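Local structure of probable CoA-transferase alpha subunit (Rhodococcus jostii, 6COJ) at residues V14-K19 and L237-V242; A286-G291 and A298-F303. The protein is probably the alpha subunit of a CoA-transferase family enzyme, and binds a CoA thioester carrying a spirocyclic lactone. The protein carries 1 engineered substitution. All blocks are in the same frame, centred on the assembly; numbering follows the deposited sequence.

Contact 1 of 2, residues V14-K19 and L237-V242; sequences VSKRDK and LNRMMV. With SO4 (sulfate ion), chain D.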
loop_
_atom_site.group_PDB
_atom_site.type_symbol
_atom_site.label_atom_id
_atom_site.label_comp_id
_atom_site.label_asym_id
_atom_site.label_seq_id
_atom_site.Cartn_x
_atom_site.Cartn_y
_atom_site.Cartn_z
ATOM N N VAL A 14 -2.596 10.223 -34.669
ATOM C CA VAL A 14 -2.548 9.177 -33.653
ATOM C C VAL A 14 -1.907 9.709 -32.371
ATOM O O VAL A 14 -0.685 9.683 -32.223
ATOM C CB VAL A 14 -1.810 7.928 -34.174
ATOM C CG1 VAL A 14 -1.853 6.814 -33.142
ATOM C CG2 VAL A 14 -2.410 7.468 -35.496
ATOM N N SER A 15 -2.735 10.189 -31.444
ATOM C CA SER A 15 -2.245 10.818 -30.227
ATOM C C SER A 15 -3.082 10.381 -29.036
ATOM O O SER A 15 -4.265 10.054 -29.164
ATOM C CB SER A 15 -2.304 12.352 -30.313
ATOM O OG SER A 15 -1.391 12.849 -31.277
ATOM N N LYS A 16 -2.449 10.407 -27.865
ATOM C CA LYS A 16 -3.162 10.201 -26.617
ATOM C C LYS A 16 -4.114 11.367 -26.374
ATOM O O LYS A 16 -3.900 12.485 -26.849
ATOM C CB LYS A 16 -2.177 10.123 -25.452
ATOM C CG LYS A 16 -1.178 8.966 -25.528
ATOM C CD LYS A 16 -0.147 9.073 -24.405
ATOM C CE LYS A 16 0.941 8.014 -24.515
ATOM N NZ LYS A 16 1.777 8.174 -25.747
ATOM N N ARG A 17 -5.173 11.106 -25.613
ATOM C CA ARG A 17 -6.200 12.122 -25.405
ATOM C C ARG A 17 -5.646 13.329 -24.651
ATOM O O ARG A 17 -4.924 13.182 -23.661
ATOM C CB ARG A 17 -7.396 11.535 -24.655
ATOM C CG ARG A 17 -8.562 12.525 -24.586
ATOM C CD ARG A 17 -9.875 11.885 -24.166
ATOM N NE ARG A 17 -9.911 11.528 -22.749
ATOM C CZ ARG A 17 -10.233 12.370 -21.774
ATOM N NH1 ARG A 17 -10.539 13.630 -22.052
ATOM N NH2 ARG A 17 -10.251 11.954 -20.515
ATOM N N ASP A 18 -5.982 14.528 -25.134
ATOM C CA ASP A 18 -5.648 15.777 -24.452
ATOM C C ASP A 18 -6.736 16.053 -23.423
ATOM O O ASP A 18 -7.882 16.341 -23.786
ATOM C CB ASP A 18 -5.580 16.907 -25.478
ATOM C CG ASP A 18 -5.168 18.245 -24.874
ATOM O OD1 ASP A 18 -5.021 18.359 -23.640
ATOM O OD2 ASP A 18 -5.006 19.208 -25.655
ATOM N N LYS A 19 -6.382 15.977 -22.140
ATOM C CA LYS A 19 -7.349 16.076 -21.056
ATOM C C LYS A 19 -7.413 17.458 -20.419
ATOM O O LYS A 19 -8.119 17.635 -19.419
ATOM C CB LYS A 19 -7.043 15.019 -19.995
ATOM C CG LYS A 19 -7.019 13.607 -20.557
ATOM C CD LYS A 19 -6.718 12.575 -19.477
ATOM C CE LYS A 19 -6.663 11.193 -20.074
ATOM N NZ LYS A 19 -6.146 10.210 -19.056
ATOM N N LEU A 237 0.109 9.514 -10.121
ATOM C CA LEU A 237 -1.002 9.292 -11.037
ATOM C C LEU A 237 -0.468 8.916 -12.410
ATOM O O LEU A 237 0.458 9.559 -12.923
ATOM C CB LEU A 237 -1.883 10.535 -11.173
ATOM C CG LEU A 237 -2.464 11.149 -9.891
ATOM C CD1 LEU A 237 -3.477 12.243 -10.220
ATOM C CD2 LEU A 237 -3.114 10.116 -9.000
ATOM N N ASN A 238 -1.061 7.888 -13.003
ATOM C CA ASN A 238 -0.825 7.532 -14.394
ATOM C C ASN A 238 -2.084 7.845 -15.205
ATOM O O ASN A 238 -3.098 8.292 -14.661
ATOM C CB ASN A 238 -0.335 6.077 -14.508
ATOM C CG ASN A 238 -1.376 5.061 -14.067
ATOM O OD1 ASN A 238 -2.553 5.169 -14.414
ATOM N ND2 ASN A 238 -0.947 4.080 -13.287
ATOM N N ARG A 239 -2.023 7.606 -16.518
ATOM C CA ARG A 239 -3.103 8.076 -17.384
ATOM C C ARG A 239 -4.424 7.367 -17.117
ATOM O O ARG A 239 -5.478 7.932 -17.428
ATOM C CB ARG A 239 -2.724 7.939 -18.863
ATOM C CG ARG A 239 -1.666 8.914 -19.325
ATOM C CD ARG A 239 -1.428 8.816 -20.841
ATOM N NE ARG A 239 -0.718 7.587 -21.213
ATOM C CZ ARG A 239 -1.268 6.553 -21.841
ATOM N NH1 ARG A 239 -2.553 6.571 -22.182
ATOM N NH2 ARG A 239 -0.521 5.491 -22.123
ATOM N N MET A 240 -4.399 6.156 -16.552
ATOM C CA MET A 240 -5.626 5.422 -16.251
ATOM C C MET A 240 -6.323 5.930 -15.013
ATOM O O MET A 240 -7.348 5.354 -14.622
ATOM C CB MET A 240 -5.322 3.957 -15.965
ATOM C CG MET A 240 -4.479 3.309 -16.970
ATOM S SD MET A 240 -4.504 1.552 -16.737
ATOM C CE MET A 240 -3.393 1.334 -15.367
ATOM N N MET A 241 -5.768 6.938 -14.351
ATOM C CA MET A 241 -6.306 7.419 -13.088
ATOM C C MET A 241 -6.890 8.818 -13.168
ATOM O O MET A 241 -7.316 9.349 -12.133
ATOM C CB MET A 241 -5.211 7.383 -12.020
ATOM C CG MET A 241 -4.647 5.987 -11.802
ATOM S SD MET A 241 -3.121 5.934 -10.836
ATOM C CE MET A 241 -3.716 6.357 -9.202
ATOM N N VAL A 242 -6.927 9.431 -14.354
ATOM C CA VAL A 242 -7.280 10.839 -14.508
ATOM C C VAL A 242 -8.153 11.008 -15.739
ATOM O O VAL A 242 -7.864 10.455 -16.805
ATOM C CB VAL A 242 -6.007 11.698 -14.650
ATOM C CG1 VAL A 242 -6.374 13.154 -14.966
ATOM C CG2 VAL A 242 -5.162 11.605 -13.397
HETATM S S SO4 D . 0.557 14.509 -28.132
HETATM O O1 SO4 D . -0.190 15.757 -28.244
HETATM O O2 SO4 D . -0.210 13.551 -27.337
HETATM O O3 SO4 D . 0.783 13.969 -29.470
HETATM O O4 SO4 D . 1.839 14.765 -27.480
#
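Lys19 makes the polar link to the loop at 237-242: its NZ donates to Val242 O at 2.8 Å. The C=O...N angle is 150° and the donor lies 28° from the carbonyl plane. Arg239 O is almost as near to Lys19 NZ, at 2.9 Å, but its angle is too poor for a hydrogen bond. NZ also donates to His190 O and forms a salt bridge with an acidic side chain of another protein chain.

The accepting loop joins strand 235-237 to strand 244-247, one of the two outermost strands, within this chain, of the parallel sheet of the CoA-transferase fold. An Asx turn shapes it, with Met240 N donating to Asn238 OD1 at 3.0 Å.

The second kind of contact is van der Waals: methylenes of Lys16 lie over one face of the Arg239 guanidinium. The side chains cross at about a right angle, Lys16 CD 3.6 Å from Arg239 NE and Lys16 CE 3.5 Å above the plane, toward the rim. Lys16 bends at its last torsion (chi4 65°), and its NZ lies 5.1 Å from Arg239 NH2; both polar ends are bonded to another protein chain.

A sulfate, probably from the crystallisation liquor, accepts from Ser15 OG and Lys189 NZ.

Contact 2 of 2, residues A286-G291 and A298-F303; sequences ATYLSG and AAVKKF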
loop_
_atom_site.group_PDB
_atom_site.type_symbol
_atom_site.label_atom_id
_atom_site.label_comp_id
_atom_site.label_asym_id
_atom_site.label_seq_id
_atom_site.Cartn_x
_atom_site.Cartn_y
_atom_site.Cartn_z
ATOM N N ALA A 286 -17.920 38.758 -0.986
ATOM C CA ALA A 286 -17.841 39.828 -1.979
ATOM C C ALA A 286 -16.416 40.011 -2.484
ATOM O O ALA A 286 -16.198 40.231 -3.681
ATOM C CB ALA A 286 -18.381 41.136 -1.400
ATOM N N THR A 287 -15.432 39.918 -1.590
ATOM C CA THR A 287 -14.053 40.194 -1.978
ATOM C C THR A 287 -13.389 38.994 -2.649
ATOM O O THR A 287 -12.636 39.167 -3.613
ATOM C CB THR A 287 -13.240 40.646 -0.761
ATOM O OG1 THR A 287 -13.799 41.854 -0.230
ATOM C CG2 THR A 287 -11.784 40.900 -1.144
ATOM N N TYR A 288 -13.659 37.774 -2.175
ATOM C CA TYR A 288 -12.875 36.609 -2.583
ATOM C C TYR A 288 -13.630 35.576 -3.402
ATOM O O TYR A 288 -13.009 34.890 -4.216
ATOM C CB TYR A 288 -12.231 35.923 -1.365
ATOM C CG TYR A 288 -11.322 36.857 -0.619
ATOM C CD1 TYR A 288 -10.053 37.146 -1.105
ATOM C CD2 TYR A 288 -11.752 37.510 0.530
ATOM C CE1 TYR A 288 -9.225 38.036 -0.453
ATOM C CE2 TYR A 288 -10.927 38.400 1.192
ATOM C CZ TYR A 288 -9.662 38.657 0.695
ATOM O OH TYR A 288 -8.842 39.549 1.351
ATOM N N LEU A 289 -14.944 35.439 -3.223
ATOM C CA LEU A 289 -15.661 34.294 -3.776
ATOM C C LEU A 289 -16.742 34.683 -4.782
ATOM O O LEU A 289 -17.590 33.846 -5.113
ATOM C CB LEU A 289 -16.257 33.438 -2.652
ATOM C CG LEU A 289 -15.297 32.973 -1.552
ATOM C CD1 LEU A 289 -16.040 32.193 -0.472
ATOM C CD2 LEU A 289 -14.170 32.129 -2.146
ATOM N N SER A 290 -16.742 35.916 -5.287
ATOM C CA SER A 290 -17.805 36.371 -6.172
ATOM C C SER A 290 -17.346 36.564 -7.611
ATOM O O SER A 290 -18.128 37.044 -8.443
ATOM C CB SER A 290 -18.445 37.647 -5.627
ATOM O OG SER A 290 -19.054 37.399 -4.374
ATOM N N GLY A 291 -16.107 36.201 -7.927
ATOM C CA GLY A 291 -15.556 36.323 -9.257
ATOM C C GLY A 291 -14.887 35.030 -9.691
ATOM O O GLY A 291 -15.263 33.935 -9.273
ATOM N N ALA A 298 -5.905 37.582 -7.338
ATOM C CA ALA A 298 -5.542 38.989 -7.215
ATOM C C ALA A 298 -5.891 39.526 -5.832
ATOM O O ALA A 298 -5.110 40.275 -5.231
ATOM C CB ALA A 298 -6.251 39.801 -8.298
ATOM N N ALA A 299 -7.062 39.156 -5.309
ATOM C CA ALA A 299 -7.479 39.670 -4.010
ATOM C C ALA A 299 -6.620 39.102 -2.893
ATOM O O ALA A 299 -6.332 39.793 -1.907
ATOM C CB ALA A 299 -8.950 39.335 -3.770
ATOM N N VAL A 300 -6.207 37.846 -3.031
ATOM C CA VAL A 300 -5.342 37.241 -2.033
ATOM C C VAL A 300 -3.972 37.904 -2.034
ATOM O O VAL A 300 -3.364 38.111 -0.977
ATOM C CB VAL A 300 -5.279 35.728 -2.292
ATOM C CG1 VAL A 300 -3.952 35.155 -1.836
ATOM C CG2 VAL A 300 -6.475 35.065 -1.629
ATOM N N LYS A 301 -3.463 38.251 -3.218
ATOM C CA LYS A 301 -2.190 38.957 -3.288
ATOM C C LYS A 301 -2.291 40.327 -2.631
ATOM O O LYS A 301 -1.385 40.745 -1.902
ATOM C CB LYS A 301 -1.751 39.086 -4.747
ATOM C CG LYS A 301 -0.396 39.740 -4.937
ATOM C CD LYS A 301 -0.121 40.000 -6.406
ATOM C CE LYS A 301 0.945 41.074 -6.586
ATOM N NZ LYS A 301 1.688 40.921 -7.867
ATOM N N LYS A 302 -3.402 41.029 -2.863
ATOM C CA LYS A 302 -3.605 42.337 -2.256
ATOM C C LYS A 302 -3.683 42.232 -0.733
ATOM O O LYS A 302 -3.109 43.060 -0.016
ATOM C CB LYS A 302 -4.866 42.961 -2.859
ATOM C CG LYS A 302 -5.341 44.267 -2.253
ATOM C CD LYS A 302 -6.592 44.732 -2.996
ATOM C CE LYS A 302 -7.172 46.005 -2.403
ATOM N NZ LYS A 302 -7.766 45.745 -1.057
ATOM N N PHE A 303 -4.358 41.197 -0.224
ATOM C CA PHE A 303 -4.441 40.982 1.220
ATOM C C PHE A 303 -3.053 40.811 1.834
ATOM O O PHE A 303 -2.737 41.407 2.872
ATOM C CB PHE A 303 -5.315 39.754 1.501
ATOM C CG PHE A 303 -5.474 39.433 2.966
ATOM C CD1 PHE A 303 -4.575 38.597 3.613
ATOM C CD2 PHE A 303 -6.527 39.966 3.693
ATOM C CE1 PHE A 303 -4.722 38.303 4.961
ATOM C CE2 PHE A 303 -6.679 39.676 5.040
ATOM C CZ PHE A 303 -5.775 38.840 5.672
#
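With chi1 at -59°, Tyr288 carries its ring opposite its own carbonyl carbon and reaches across to helix 293-306; Phe303 meets it with CG trans to its backbone N (chi1 -180°). The two side chains cross at about a right angle. Tyr288 OH lies 3.3 Å from Phe303 CD2 and 3.5 Å from Phe303 CB, so the hydroxyl end abuts the CB and CD2 atoms of the phenylalanine.

Nearer the backbone of Tyr288, Ala299 CB is 3.6 Å from both CD1 and CE1 of the tyrosine. The small methyl is consistent with the close approach here, the CA atoms of Tyr288 and Ala299 being 6.4 Å apart. Val300 N lies in the plane of the ring at its edge, 4.0 Å from Tyr288 CE1, and Val300 CG2 makes a looser contact with CD1. Within the first helix, Thr287 CG2 sits 3.5 Å above one face of the Tyr288 ring, toward its rim, while Thr287 OG1 bonds back to Gln283 O. These neighbours probably restrict rotation of the ring.

The packing extends to helix 265-274, where Phe267 meets both Tyr288 and Phe303 edge-to-face. Such an aromatic cluster, shared by helix 265-274 and the two successive helices 278-288 and 293-306, is helix-to-helix packing in the C-terminal helical part of the chain.

Both contacts lie about 22 Å from the centre of the chain and are mostly buried, yet they share no element: their centres are about 34 Å apart and they follow one another in series. Contact 1 joins two loops, one near the modelled N-terminus and one 218 residues later, and brings the N-terminal segment to the edge of the parallel sheet; contact 2 joins segments only seven residues apart, on two successive helices. Their chemistry follows their place. Contact 1 borders another protein chain and works through lysine and arginine side chains, whereas contact 2, which no other chain of the assembly touches, is built from aromatic and small apolar groups, without hydrogen bonds between its segments.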